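Local coordinates for protein macrophage migration inhibitory factor (Oncomelania hupensis, PDB 6LR3) that belongs to the macrophage migration inhibitory factor family, small cytokine-like proteins, and assembles as a trimer of identical alpha/beta subunits, at residues A21-T24 with N25-T28; E81-F84 with I85-N89; P101-A104 with L105-S108. All coordinates share one frame; numbering follows the deposited sequence.

Contact 1. Residues A21-T24 with N25-T28; sequences AALT and NMMT
M27 lies alongside L23, which is one helical turn earlier in the chain, and both side chains point the same way. Its CB sits 3.4 Å from L23 O. CG stays beside the same oxygen and meets L23 CD1 at 3.8 Å. With CG set beside its own backbone N (chi1 -67°) and further bends at chi2 and chi3, SD and CE then curl away from the L23 side chain. The same L23 methyl also meets the tip of M26. There L23 CD1 and M26 CE are 4.1 Å apart, and the two side chains cross at a slant.

T28 adds a polar contact. Its OG1 donates to T24 O at 2.8 Å, while T28 N donates to the same T24 O at 2.9 Å. The two donors come from opposite faces of the carbonyl plane, with the hydroxyl lying above it, 39° out. T24 uses its own OG1 one turn further back, at Q20 O.

N25 folds its amide beside A21 O. A water donates both to A21 O and to N25 OD1, each at 3.1 Å, and K35 also bonds OD1. The M27 side chain touches M76 and M80 of helix 70-88 and I4 of strand 3-8, and L23 lies on strands 3-8 and 39-43, so this is a helix of a beta-alpha-beta unit packed on its sheet. Methyls and thioethers fill the inner side. The hydroxyls turn back onto backbone carbonyls, which lets the buried T24 pack without leaving its OG1 unpaired.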
ATOM      1  N   ALA B  21     -15.159   3.985  12.143  1.00 14.25           N
ATOM      2  CA  ALA B  21     -16.475   3.326  12.295  1.00 14.56           C
ATOM      3  C   ALA B  21     -17.436   3.852  11.244  1.00 15.09           C
ATOM      4  O   ALA B  21     -18.160   3.058  10.624  1.00 14.17           O
ATOM      5  CB  ALA B  21     -17.012   3.552  13.692  1.00 15.82           C
ATOM      6  N   ALA B  22     -17.469   5.165  11.033  1.00 14.46           N
ATOM      7  CA  ALA B  22     -18.417   5.795  10.089  1.00 13.63           C
ATOM      8  C   ALA B  22     -18.051   5.358   8.678  1.00 14.25           C
ATOM      9  O   ALA B  22     -18.961   5.027   7.894  1.00 15.51           O
ATOM     10  CB  ALA B  22     -18.412   7.305  10.226  1.00 13.94           C
ATOM     11  N   LEU B  23     -16.762   5.354   8.363  1.00 15.42           N
ATOM     12  CA  LEU B  23     -16.284   4.946   7.028  1.00 15.30           C
ATOM     13  C   LEU B  23     -16.571   3.477   6.827  1.00 14.02           C
ATOM     14  O   LEU B  23     -17.018   3.116   5.734  1.00 15.85           O
ATOM     15  CB  LEU B  23     -14.797   5.302   6.924  1.00 16.70           C
ATOM     16  CG  LEU B  23     -14.155   5.117   5.569  1.00 19.56           C
ATOM     17  CD1 LEU B  23     -14.948   5.834   4.510  1.00 19.99           C
ATOM     18  CD2 LEU B  23     -12.734   5.646   5.621  1.00 20.47           C
ATOM     19  N   THR B  24     -16.354   2.647   7.854  1.00 14.13           N
ATOM     20  CA  THR B  24     -16.680   1.212   7.810  1.00 14.16           C
ATOM     21  C   THR B  24     -18.141   1.055   7.409  1.00 15.38           C
ATOM     22  O   THR B  24     -18.425   0.304   6.478  1.00 13.36           O
ATOM     23  CB  THR B  24     -16.438   0.522   9.157  1.00 14.02           C
ATOM     24  OG1 THR B  24     -15.034   0.542   9.436  1.00 14.69           O
ATOM     25  CG2 THR B  24     -16.904  -0.908   9.135  1.00 13.97           C
ATOM     26  N   ASN B  25     -19.032   1.733   8.114  1.00 16.18           N
ATOM     27  CA  ASN B  25     -20.494   1.588   7.896  1.00 16.89           C
ATOM     28  C   ASN B  25     -20.836   2.076   6.488  1.00 16.39           C
ATOM     29  O   ASN B  25     -21.571   1.395   5.790  1.00 16.43           O
ATOM     30  CB  ASN B  25     -21.281   2.340   8.963  1.00 16.86           C
ATOM     31  CG  ASN B  25     -21.212   1.605  10.300  1.00 18.71           C
ATOM     32  OD1 ASN B  25     -20.896   0.423  10.325  1.00 20.67           O
ATOM     33  ND2 ASN B  25     -21.349   2.322  11.402  1.00 21.48           N
ATOM     34  N   MET B  26     -20.308   3.211   6.094  1.00 16.50           N
ATOM     35  CA  MET B  26     -20.688   3.823   4.811  1.00 17.58           C
ATOM     36  C   MET B  26     -20.215   2.917   3.676  1.00 16.85           C
ATOM     37  O   MET B  26     -20.999   2.678   2.732  1.00 16.20           O
ATOM     38  CB  MET B  26     -20.091   5.227   4.667  1.00 19.77           C
ATOM     39  CG  MET B  26     -20.652   5.983   3.493  1.00 27.95           C
ATOM     40  SD  MET B  26     -19.724   7.507   3.202  1.00 39.04           S
ATOM     41  CE  MET B  26     -18.292   6.802   2.390  1.00 33.81           C
ATOM     42  N   MET B  27     -19.000   2.386   3.776  1.00 16.20           N
ATOM     43  CA  MET B  27     -18.443   1.590   2.663  1.00 16.82           C
ATOM     44  C   MET B  27     -18.982   0.162   2.721  1.00 15.74           C
ATOM     45  O   MET B  27     -19.051  -0.442   1.655  1.00 16.52           O
ATOM     46  CB  MET B  27     -16.912   1.621   2.665  1.00 19.63           C
ATOM     47  CG  MET B  27     -16.365   3.019   2.356  1.00 18.76           C
ATOM     48  SD  MET B  27     -16.898   3.659   0.789  1.00 21.78           S
ATOM     49  CE  MET B  27     -15.936   2.619  -0.327  1.00 20.38           C
ATOM     50  N   THR B  28     -19.399  -0.353   3.874  1.00 15.93           N
ATOM     51  CA  THR B  28     -20.095  -1.662   3.945  1.00 15.58           C
ATOM     52  C   THR B  28     -21.376  -1.574   3.125  1.00 16.79           C
ATOM     53  O   THR B  28     -21.647  -2.494   2.305  1.00 16.98           O
ATOM     54  CB  THR B  28     -20.406  -2.048   5.392  1.00 17.98           C
ATOM     55  OG1 THR B  28     -19.130  -2.314   5.982  1.00 18.77           O
ATOM     56  CG2 THR B  28     -21.303  -3.257   5.503  1.00 19.16           C
TER
HETATM   57  O   HOH W   1     -18.362   0.411  12.165  1.00 20.83           O

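Contact 2. Residues E81-F84 with I85-N89; sequences EDMF and IEHLN. Unlike the reference sequence in segment 85-89: N89 (reference Lys).
M83 overlaps the imidazole of H87 one turn later, the two side chains running side by side in the same direction. Its CG sits 3.5 Å from H87 CD2. The sulfur continues past and stays oblique to the ring, with M83 SD 5.0 Å from the centroid of the H87 ring. The ring edge also lies close to the M83 carbonyl, H87 CD2 being 3.4 Å from M83 O. F18 meets H87 edge-to-face, and F19 touches both H87 and M83.

F84 and L88 pair in the same manner, F84 CD1 meeting L88 CD1 at 4.1 Å. The F84 side chain touches V58 and A60 of strand 58-64 and I95 of strand 95-101. Helix 70-88 thus packs on the sheet as the crossover helix of a second beta-alpha-beta unit. I85 holds its CG1 beside its own backbone N (chi1 -71°), which lays CG1 3.2 Å from E81 O. E81 and D82 both form salt bridges with R92, and E81 also bonds the backbone of G111 of the third subunit. L88 N donates to F84 O at 2.8 Å in the last turn, before N89 leaves the helix with a positive phi of 55°.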
ATOM      1  N   GLU B  81     -15.327  11.525  -0.364  1.00 16.05           N
ATOM      2  CA  GLU B  81     -14.884  12.931  -0.328  1.00 14.97           C
ATOM      3  C   GLU B  81     -15.734  13.678   0.699  1.00 15.21           C
ATOM      4  O   GLU B  81     -15.169  14.411   1.509  1.00 15.10           O
ATOM      5  CB  GLU B  81     -15.030  13.587  -1.690  1.00 15.64           C
ATOM      6  CG  GLU B  81     -13.952  13.164  -2.661  1.00 15.38           C
ATOM      7  CD  GLU B  81     -14.256  13.699  -4.065  1.00 18.76           C
ATOM      8  OE1 GLU B  81     -15.391  14.213  -4.267  1.00 18.56           O
ATOM      9  OE2 GLU B  81     -13.349  13.619  -4.914  1.00 17.32           O
ATOM     10  N   ASP B  82     -17.051  13.498   0.649  1.00 15.60           N
ATOM     11  CA  ASP B  82     -17.939  14.262   1.567  1.00 15.29           C
ATOM     12  C   ASP B  82     -17.549  13.951   3.020  1.00 14.85           C
ATOM     13  O   ASP B  82     -17.526  14.887   3.858  1.00 15.20           O
ATOM     14  CB  ASP B  82     -19.405  13.948   1.325  1.00 15.53           C
ATOM     15  CG  ASP B  82     -19.967  14.511   0.042  1.00 18.97           C
ATOM     16  OD1 ASP B  82     -19.278  15.247  -0.663  1.00 18.14           O
ATOM     17  OD2 ASP B  82     -21.108  14.181  -0.235  1.00 22.30           O
ATOM     18  N   MET B  83     -17.307  12.676   3.326  1.00 16.53           N
ATOM     19  CA  MET B  83     -16.938  12.275   4.698  1.00 15.18           C
ATOM     20  C   MET B  83     -15.560  12.849   5.036  1.00 15.40           C
ATOM     21  O   MET B  83     -15.369  13.280   6.159  1.00 14.89           O
ATOM     22  CB  MET B  83     -16.940  10.743   4.830  1.00 16.63           C
ATOM     23  CG  MET B  83     -16.745  10.327   6.227  1.00 17.53           C
ATOM     24  SD  MET B  83     -17.073   8.573   6.434  1.00 20.97           S
ATOM     25  CE  MET B  83     -18.831   8.459   6.163  1.00 24.77           C
ATOM     26  N   PHE B  84     -14.607  12.842   4.111  1.00 15.24           N
ATOM     27  CA  PHE B  84     -13.249  13.382   4.366  1.00 14.64           C
ATOM     28  C   PHE B  84     -13.327  14.876   4.583  1.00 14.39           C
ATOM     29  O   PHE B  84     -12.627  15.399   5.431  1.00 16.35           O
ATOM     30  CB  PHE B  84     -12.305  13.093   3.197  1.00 14.47           C
ATOM     31  CG  PHE B  84     -12.022  11.634   2.953  1.00 16.58           C
ATOM     32  CD1 PHE B  84     -12.242  10.663   3.915  1.00 16.10           C
ATOM     33  CD2 PHE B  84     -11.520  11.238   1.726  1.00 15.12           C
ATOM     34  CE1 PHE B  84     -11.979   9.324   3.638  1.00 18.08           C
ATOM     35  CE2 PHE B  84     -11.227   9.909   1.467  1.00 15.42           C
ATOM     36  CZ  PHE B  84     -11.406   8.965   2.438  1.00 15.64           C
ATOM     37  N   ILE B  85     -14.140  15.567   3.784  1.00 15.11           N
ATOM     38  CA  ILE B  85     -14.329  17.037   3.936  1.00 15.98           C
ATOM     39  C   ILE B  85     -14.878  17.297   5.350  1.00 15.57           C
ATOM     40  O   ILE B  85     -14.318  18.118   6.058  1.00 17.43           O
ATOM     41  CB  ILE B  85     -15.255  17.558   2.824  1.00 17.03           C
ATOM     42  CG1 ILE B  85     -14.563  17.525   1.458  1.00 16.93           C
ATOM     43  CG2 ILE B  85     -15.793  18.942   3.170  1.00 18.24           C
ATOM     44  CD1 ILE B  85     -15.513  17.557   0.265  1.00 18.29           C
ATOM     45  N   GLU B  86     -15.909  16.560   5.759  1.00 16.21           N
ATOM     46  CA  GLU B  86     -16.592  16.823   7.045  1.00 19.02           C
ATOM     47  C   GLU B  86     -15.665  16.470   8.202  1.00 16.76           C
ATOM     48  O   GLU B  86     -15.577  17.249   9.156  1.00 19.29           O
ATOM     49  CB  GLU B  86     -17.891  16.014   7.087  1.00 21.65           C
ATOM     50  CG  GLU B  86     -18.641  16.174   8.370  1.00 25.29           C
ATOM     51  CD  GLU B  86     -20.103  15.959   8.088  1.00 27.96           C
ATOM     52  OE1 GLU B  86     -20.406  14.837   7.603  1.00 32.29           O
ATOM     53  OE2 GLU B  86     -20.876  16.920   8.249  1.00 27.23           O
ATOM     54  N   HIS B  87     -15.010  15.313   8.142  1.00 15.36           N
ATOM     55  CA  HIS B  87     -14.243  14.763   9.289  1.00 17.30           C
ATOM     56  C   HIS B  87     -12.795  15.276   9.340  1.00 18.00           C
ATOM     57  O   HIS B  87     -12.285  15.482  10.442  1.00 20.21           O
ATOM     58  CB  HIS B  87     -14.210  13.245   9.229  1.00 17.83           C
ATOM     59  CG  HIS B  87     -15.429  12.501   9.644  1.00 17.32           C
ATOM     60  ND1 HIS B  87     -15.375  11.775  10.843  1.00 15.73           N
ATOM     61  CD2 HIS B  87     -16.666  12.293   9.110  1.00 15.52           C
ATOM     62  CE1 HIS B  87     -16.549  11.180  11.021  1.00 18.23           C
ATOM     63  NE2 HIS B  87     -17.372  11.546  10.012  1.00 16.53           N
ATOM     64  N   LEU B  88     -12.143  15.408   8.186  1.00 17.85           N
ATOM     65  CA  LEU B  88     -10.708  15.762   8.112  1.00 17.06           C
ATOM     66  C   LEU B  88     -10.512  17.236   7.788  1.00 16.76           C
ATOM     67  O   LEU B  88      -9.365  17.676   7.835  1.00 15.67           O
ATOM     68  CB  LEU B  88     -10.005  14.879   7.078  1.00 15.85           C
ATOM     69  CG  LEU B  88     -10.232  13.364   7.229  1.00 19.05           C
ATOM     70  CD1 LEU B  88      -9.487  12.583   6.203  1.00 18.69           C
ATOM     71  CD2 LEU B  88      -9.847  12.904   8.609  1.00 19.47           C
ATOM     72  N   ASN B  89     -11.563  17.947   7.401  1.00 17.30           N
ATOM     73  CA  ASN B  89     -11.481  19.359   6.961  1.00 18.70           C
ATOM     74  C   ASN B  89     -10.472  19.465   5.827  1.00 18.00           C
ATOM     75  O   ASN B  89      -9.661  20.404   5.814  1.00 17.76           O
ATOM     76  CB  ASN B  89     -11.134  20.259   8.143  1.00 18.76           C
ATOM     77  CG  ASN B  89     -12.282  20.296   9.122  1.00 22.01           C
ATOM     78  OD1 ASN B  89     -13.385  20.689   8.748  1.00 22.31           O
ATOM     79  ND2 ASN B  89     -12.025  19.966  10.371  1.00 22.24           N
TER

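Contact 3. Residues P101-A104 with L105-S108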
ATOM      1  N   PRO B 101      -9.368  -3.269  -7.794  1.00 17.37           N
ATOM      2  CA  PRO B 101     -10.068  -4.545  -7.922  1.00 17.57           C
ATOM      3  C   PRO B 101      -9.146  -5.673  -7.479  1.00 16.62           C
ATOM      4  O   PRO B 101      -7.962  -5.644  -7.796  1.00 18.12           O
ATOM      5  CB  PRO B 101     -10.398  -4.689  -9.413  1.00 20.29           C
ATOM      6  CG  PRO B 101      -9.709  -3.529 -10.132  1.00 23.89           C
ATOM      7  CD  PRO B 101      -9.049  -2.651  -9.098  1.00 19.87           C
ATOM      8  N   VAL B 102      -9.663  -6.561  -6.649  1.00 15.87           N
ATOM      9  CA  VAL B 102      -8.891  -7.711  -6.118  1.00 16.37           C
ATOM     10  C   VAL B 102      -9.499  -8.995  -6.651  1.00 17.14           C
ATOM     11  O   VAL B 102     -10.685  -9.209  -6.480  1.00 16.63           O
ATOM     12  CB  VAL B 102      -8.891  -7.701  -4.588  1.00 16.10           C
ATOM     13  CG1 VAL B 102      -8.104  -8.902  -4.053  1.00 15.78           C
ATOM     14  CG2 VAL B 102      -8.372  -6.382  -4.066  1.00 17.02           C
ATOM     15  N   PRO B 103      -8.722  -9.862  -7.309  1.00 18.12           N
ATOM     16  CA  PRO B 103      -9.253 -11.151  -7.746  1.00 18.14           C
ATOM     17  C   PRO B 103      -9.590 -12.058  -6.561  1.00 18.47           C
ATOM     18  O   PRO B 103      -8.820 -12.174  -5.654  1.00 16.18           O
ATOM     19  CB  PRO B 103      -8.126 -11.773  -8.591  1.00 19.07           C
ATOM     20  CG  PRO B 103      -7.194 -10.615  -8.873  1.00 20.25           C
ATOM     21  CD  PRO B 103      -7.309  -9.692  -7.663  1.00 18.97           C
ATOM     22  N   ALA B 104     -10.736 -12.745  -6.661  1.00 16.35           N
ATOM     23  CA  ALA B 104     -11.242 -13.665  -5.618  1.00 17.09           C
ATOM     24  C   ALA B 104     -10.172 -14.711  -5.275  1.00 14.72           C
ATOM     25  O   ALA B 104     -10.040 -15.032  -4.102  1.00 15.81           O
ATOM     26  CB  ALA B 104     -12.509 -14.334  -6.105  1.00 19.37           C
ATOM     27  N   LEU B 105      -9.459 -15.260  -6.248  1.00 14.90           N
ATOM     28  CA  LEU B 105      -8.509 -16.363  -6.012  1.00 15.93           C
ATOM     29  C   LEU B 105      -7.132 -15.799  -5.661  1.00 15.96           C
ATOM     30  O   LEU B 105      -6.216 -16.605  -5.494  1.00 16.64           O
ATOM     31  CB  LEU B 105      -8.446 -17.284  -7.236  1.00 15.98           C
ATOM     32  CG  LEU B 105      -9.763 -18.011  -7.520  1.00 18.09           C
ATOM     33  CD1 LEU B 105      -9.576 -18.911  -8.738  1.00 19.62           C
ATOM     34  CD2 LEU B 105     -10.216 -18.830  -6.364  1.00 21.23           C
ATOM     35  N   PHE B 106      -7.024 -14.484  -5.492  1.00 13.99           N
ATOM     36  CA  PHE B 106      -5.764 -13.821  -5.065  1.00 14.89           C
ATOM     37  C   PHE B 106      -5.985 -13.155  -3.710  1.00 14.14           C
ATOM     38  O   PHE B 106      -5.234 -12.245  -3.322  1.00 15.07           O
ATOM     39  CB  PHE B 106      -5.293 -12.845  -6.145  1.00 15.33           C
ATOM     40  CG  PHE B 106      -4.582 -13.551  -7.271  1.00 15.95           C
ATOM     41  CD1 PHE B 106      -5.258 -14.435  -8.097  1.00 17.92           C
ATOM     42  CD2 PHE B 106      -3.223 -13.383  -7.461  1.00 17.47           C
ATOM     43  CE1 PHE B 106      -4.582 -15.114  -9.096  1.00 19.18           C
ATOM     44  CE2 PHE B 106      -2.554 -14.060  -8.462  1.00 19.11           C
ATOM     45  CZ  PHE B 106      -3.233 -14.917  -9.290  1.00 18.31           C
ATOM     46  N   CYS B 107      -6.963 -13.623  -2.959  1.00 13.76           N
ATOM     47  CA  CYS B 107      -7.252 -13.034  -1.644  1.00 14.32           C
ATOM     48  C   CYS B 107      -7.808 -14.123  -0.736  1.00 14.78           C
ATOM     49  O   CYS B 107      -8.765 -14.828  -1.126  1.00 16.78           O
ATOM     50  CB  CYS B 107      -8.219 -11.883  -1.795  1.00 14.57           C
ATOM     51  SG  CYS B 107      -8.448 -11.024  -0.233  1.00 19.20           S
ATOM     52  N   SER B 108      -7.174 -14.308   0.400  1.00 15.69           N
ATOM     53  CA  SER B 108      -7.620 -15.295   1.409  1.00 14.36           C
ATOM     54  C   SER B 108      -8.362 -14.582   2.523  1.00 14.81           C
ATOM     55  O   SER B 108      -8.096 -13.416   2.835  1.00 14.25           O
ATOM     56  CB  SER B 108      -6.477 -16.080   1.965  1.00 16.34           C
ATOM     57  OG  SER B 108      -5.562 -15.220   2.616  1.00 15.50           O
TER
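P103 O accepts the backbone N of F106 at 2.9 Å, and this bond closes a tight turn. The amide approaches from above the carbonyl plane, 58° out of it. A104 and L105 occupy the corner with the backbone angles of a type I beta turn. Each of the two takes a single place between the bonded residues, so the carbonyl of P103 and the amide of F106 face each other across the turn.

The proline ring and the phenylalanine also meet. P103 CB touches F106 CB at 3.9 Å. It is equally close to F106 CD1, at the near side of the ring. The two side chains cross at a slant. F106 CG stands opposite its own carbonyl carbon (chi1 -80°), and from there the rest of the ring leads away from P103. F106 also packs on N73 of the second subunit, and L105 O accepts a hydrogen bond from the side-chain amide of that N73.

A second apolar contact lies at V102. Its CG1 branch, set opposite the backbone N (chi1 179°), reaches C107 CB at 3.7 Å. Both residues are buried and both lie on I65, while the backbone of V102 pairs with C64 and that of A104 with H114, so the chain is tied to its own subunit at V102 and at A104.

Past the turn, C107 and S108 join an antiparallel ladder with a strand of the second subunit. The arrangement belongs to the MIF-fold trimer, in which a short strand near the C-terminus leaves its own subunit and extends the sheet of a neighbour.

Overall arrangement
Along the chain the order is contact 1, contact 2, contact 3. Contact 1 lies on helix 19-31 and contact 2 on helix 70-88, the helices of two successive beta-alpha-beta units, both packed on the four-stranded sheet. Their centres are 13 Å apart and they touch, with M83 lying against L23 and M26. Contact 3 stands apart. It is the turn between strands 95-101 and 107-109, its centre 21 Å from that of contact 1 and 29 Å from that of contact 2, on the opposite side of the chain's centre from contact 2. Contacts 1 and 2 lie mainly in the helical layer of one subunit, though each touches a neighbour; contact 3 leads into a strand that joins the second subunit's sheet.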